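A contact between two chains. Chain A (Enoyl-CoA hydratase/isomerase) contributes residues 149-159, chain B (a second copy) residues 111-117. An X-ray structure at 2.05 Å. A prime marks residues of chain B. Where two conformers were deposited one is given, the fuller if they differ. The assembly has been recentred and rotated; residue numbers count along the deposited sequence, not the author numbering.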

# COMPACT_ATOMS: atom_id res chain seq x y z
N GLY A 149 -12.63 -12.62 0.13
CA GLY A 149 -12.77 -13.23 -1.21
C GLY A 149 -12.41 -14.71 -1.17
O GLY A 149 -11.74 -15.15 -0.25
N ARG A 150 -12.81 -15.45 -2.20
CA ARG A 150 -12.57 -16.88 -2.29
C ARG A 150 -11.08 -17.28 -2.37
O ARG A 150 -10.65 -18.26 -1.73
CB ARG A 150 -13.42 -17.47 -3.42
CG ARG A 150 -13.00 -18.86 -3.90
CD ARG A 150 -13.99 -19.33 -4.92
NE ARG A 150 -13.45 -20.40 -5.74
CZ ARG A 150 -12.96 -20.22 -6.97
NH1 ARG A 150 -12.49 -21.26 -7.66
NH2 ARG A 150 -12.95 -18.99 -7.50
N ALA A 151 -10.28 -16.53 -3.12
CA ALA A 151 -8.87 -16.92 -3.33
C ALA A 151 -8.06 -16.87 -2.03
O ALA A 151 -7.36 -17.84 -1.69
CB ALA A 151 -8.20 -16.13 -4.45
N ARG A 152 -8.16 -15.78 -1.28
CA ARG A 152 -7.47 -15.71 0.00
C ARG A 152 -8.03 -16.68 1.03
O ARG A 152 -7.30 -17.16 1.91
CB ARG A 152 -7.50 -14.32 0.57
CG ARG A 152 -6.73 -13.34 -0.22
CD ARG A 152 -7.32 -12.05 0.20
NE ARG A 152 -6.60 -10.85 -0.15
CZ ARG A 152 -7.25 -9.72 -0.35
NH1 ARG A 152 -6.61 -8.61 -0.65
NH2 ARG A 152 -8.59 -9.73 -0.25
N THR A 153 -9.32 -17.00 0.89
CA THR A 153 -9.89 -17.99 1.81
C THR A 153 -9.30 -19.38 1.50
O THR A 153 -8.90 -20.11 2.42
CB THR A 153 -11.44 -18.01 1.79
OG1 THR A 153 -11.95 -16.68 2.04
CG2 THR A 153 -11.96 -18.98 2.87
N SER A 154 -9.26 -19.74 0.21
CA SER A 154 -8.65 -21.00 -0.21
C SER A 154 -7.23 -21.10 0.30
O SER A 154 -6.83 -22.15 0.82
CB SER A 154 -8.60 -21.17 -1.73
OG SER A 154 -9.89 -21.29 -2.27
N ARG A 155 -6.43 -20.03 0.12
CA ARG A 155 -5.08 -20.07 0.61
C ARG A 155 -4.98 -20.23 2.15
O ARG A 155 -4.23 -21.07 2.62
CB ARG A 155 -4.28 -18.86 0.16
CG ARG A 155 -2.81 -18.95 0.65
CD ARG A 155 -2.02 -17.78 0.17
NE ARG A 155 -0.69 -17.78 0.80
CZ ARG A 155 0.34 -17.08 0.33
NH1 ARG A 155 0.18 -16.36 -0.79
NH2 ARG A 155 1.51 -17.12 0.95
N MET A 156 -5.71 -19.42 2.93
CA MET A 156 -5.73 -19.60 4.40
C MET A 156 -6.01 -21.04 4.81
O MET A 156 -5.32 -21.59 5.69
CB MET A 156 -6.78 -18.73 5.07
CG MET A 156 -6.36 -17.27 5.18
SD MET A 156 -7.62 -16.29 6.05
CE MET A 156 -7.41 -16.84 7.74
N ALA A 157 -7.06 -21.61 4.21
CA ALA A 157 -7.53 -22.95 4.60
C ALA A 157 -6.55 -24.05 4.15
O ALA A 157 -6.32 -25.00 4.88
CB ALA A 157 -8.92 -23.24 4.06
N MET A 158 -5.98 -23.89 2.96
CA MET A 158 -5.13 -24.94 2.44
C MET A 158 -3.68 -24.88 2.94
O MET A 158 -3.04 -25.92 3.06
CB MET A 158 -5.23 -25.04 0.92
CG MET A 158 -6.61 -25.45 0.45
SD MET A 158 -6.66 -25.71 -1.33
CE MET A 158 -8.39 -26.22 -1.55
N THR A 159 -3.17 -23.69 3.23
CA THR A 159 -1.78 -23.57 3.68
C THR A 159 -1.67 -23.41 5.19
O THR A 159 -0.57 -23.55 5.75
CB THR A 159 -1.06 -22.36 3.01
OG1 THR A 159 -1.65 -21.15 3.48
CG2 THR A 159 -1.22 -22.42 1.52
N ALA B 111 -7.92 -19.85 -15.00
CA ALA B 111 -6.97 -19.67 -13.90
C ALA B 111 -7.79 -19.45 -12.63
O ALA B 111 -7.55 -20.09 -11.60
CB ALA B 111 -6.09 -18.47 -14.17
N LEU B 112 -8.79 -18.59 -12.70
CA LEU B 112 -9.54 -18.20 -11.48
C LEU B 112 -10.51 -19.26 -10.96
O LEU B 112 -10.92 -19.23 -9.79
CB LEU B 112 -10.24 -16.85 -11.68
CG LEU B 112 -9.33 -15.70 -12.10
CD1 LEU B 112 -10.08 -14.38 -12.05
CD2 LEU B 112 -8.09 -15.60 -11.20
N ALA B 113 -10.85 -20.24 -11.77
CA ALA B 113 -11.60 -21.39 -11.28
C ALA B 113 -10.74 -22.27 -10.33
O ALA B 113 -11.28 -23.00 -9.48
CB ALA B 113 -12.13 -22.22 -12.44
N CYS B 114 -9.42 -22.18 -10.45
CA CYS B 114 -8.53 -23.03 -9.66
C CYS B 114 -8.52 -22.63 -8.18
O CYS B 114 -8.85 -21.50 -7.83
CB CYS B 114 -7.11 -23.02 -10.23
SG CYS B 114 -7.07 -23.59 -11.93
N ASP B 115 -8.15 -23.57 -7.33
CA ASP B 115 -8.04 -23.30 -5.89
C ASP B 115 -6.94 -22.34 -5.48
O ASP B 115 -7.12 -21.56 -4.58
CB ASP B 115 -7.92 -24.61 -5.15
CG ASP B 115 -9.03 -25.54 -5.53
OD1 ASP B 115 -10.17 -25.17 -5.21
OD2 ASP B 115 -8.76 -26.56 -6.17
N LEU B 116 -5.80 -22.41 -6.14
CA LEU B 116 -4.68 -21.52 -5.87
C LEU B 116 -4.17 -21.12 -7.22
O LEU B 116 -4.24 -21.92 -8.15
CB LEU B 116 -3.59 -22.26 -5.09
CG LEU B 116 -3.99 -22.87 -3.74
CD1 LEU B 116 -2.87 -23.75 -3.23
CD2 LEU B 116 -4.37 -21.77 -2.70
N VAL B 117 -3.69 -19.88 -7.36
CA VAL B 117 -3.08 -19.40 -8.61
C VAL B 117 -1.73 -18.82 -8.22
O VAL B 117 -1.65 -18.00 -7.30
CB VAL B 117 -3.92 -18.29 -9.29
CG1 VAL B 117 -3.16 -17.66 -10.49
CG2 VAL B 117 -5.31 -18.86 -9.72
O HOH W 1 -11.00 -23.59 -3.02

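The contact sets one side of the helix 150-159 of chain A against the turn of chain B that leads from the end of a helix into a strand, burying 335 Å² summed over both sides. The CA atoms of Ser154 and Asp115′ lie 6.2 Å apart.

The direct polar link is Arg150. Its CA-to-CB bond points sideways, but chi1, chi2 and chi3 are all t, and the extended chain carries the guanidinium to backbone carbonyls of chain B. Arg150 NH2 donates to Leu112′ O at 3.1 Å with an N-H...O angle of 146°; Arg150 NH1 adds a weak bond to the same Leu112′ O, 3.3 Å and 135°. Ala113′ O lies 2.8 Å from Arg150 NH1. Both oxygens sit at the guanidinium edge, near its plane. A long, multiply donating side chain thus suits a place facing carbonyl groups.

A water-mediated link follows one helical turn on. Ser154, chi1 m, points toward chain B, and water 1 lies 2.7 Å from Ser154 OG while donating to Asp115′ OD1 at 2.8 Å. The other carboxylate oxygen, OD2, is satisfied elsewhere in the structure. Ser154 CB packs 3.2 Å from Asp115′ O; the hydroxyl suits the place because it can reach the water.

Apolar contacts complete the fit. Leu116′ CD2 reaches within 3.8 Å of Arg155 CA and 4.1 Å of Arg155 CB, while the end of the Arg155 side chain leads away and its NH1 is bonded elsewhere. Met158 points toward chain B, its CE 4.0 Å from Asp115′ CB. Within the helix, Thr153 OG1 donates to Gly149 O at 2.8 Å and Thr159 OG1 to Arg155 O at 2.7 Å, so neither hydroxyl depends on the partner chain.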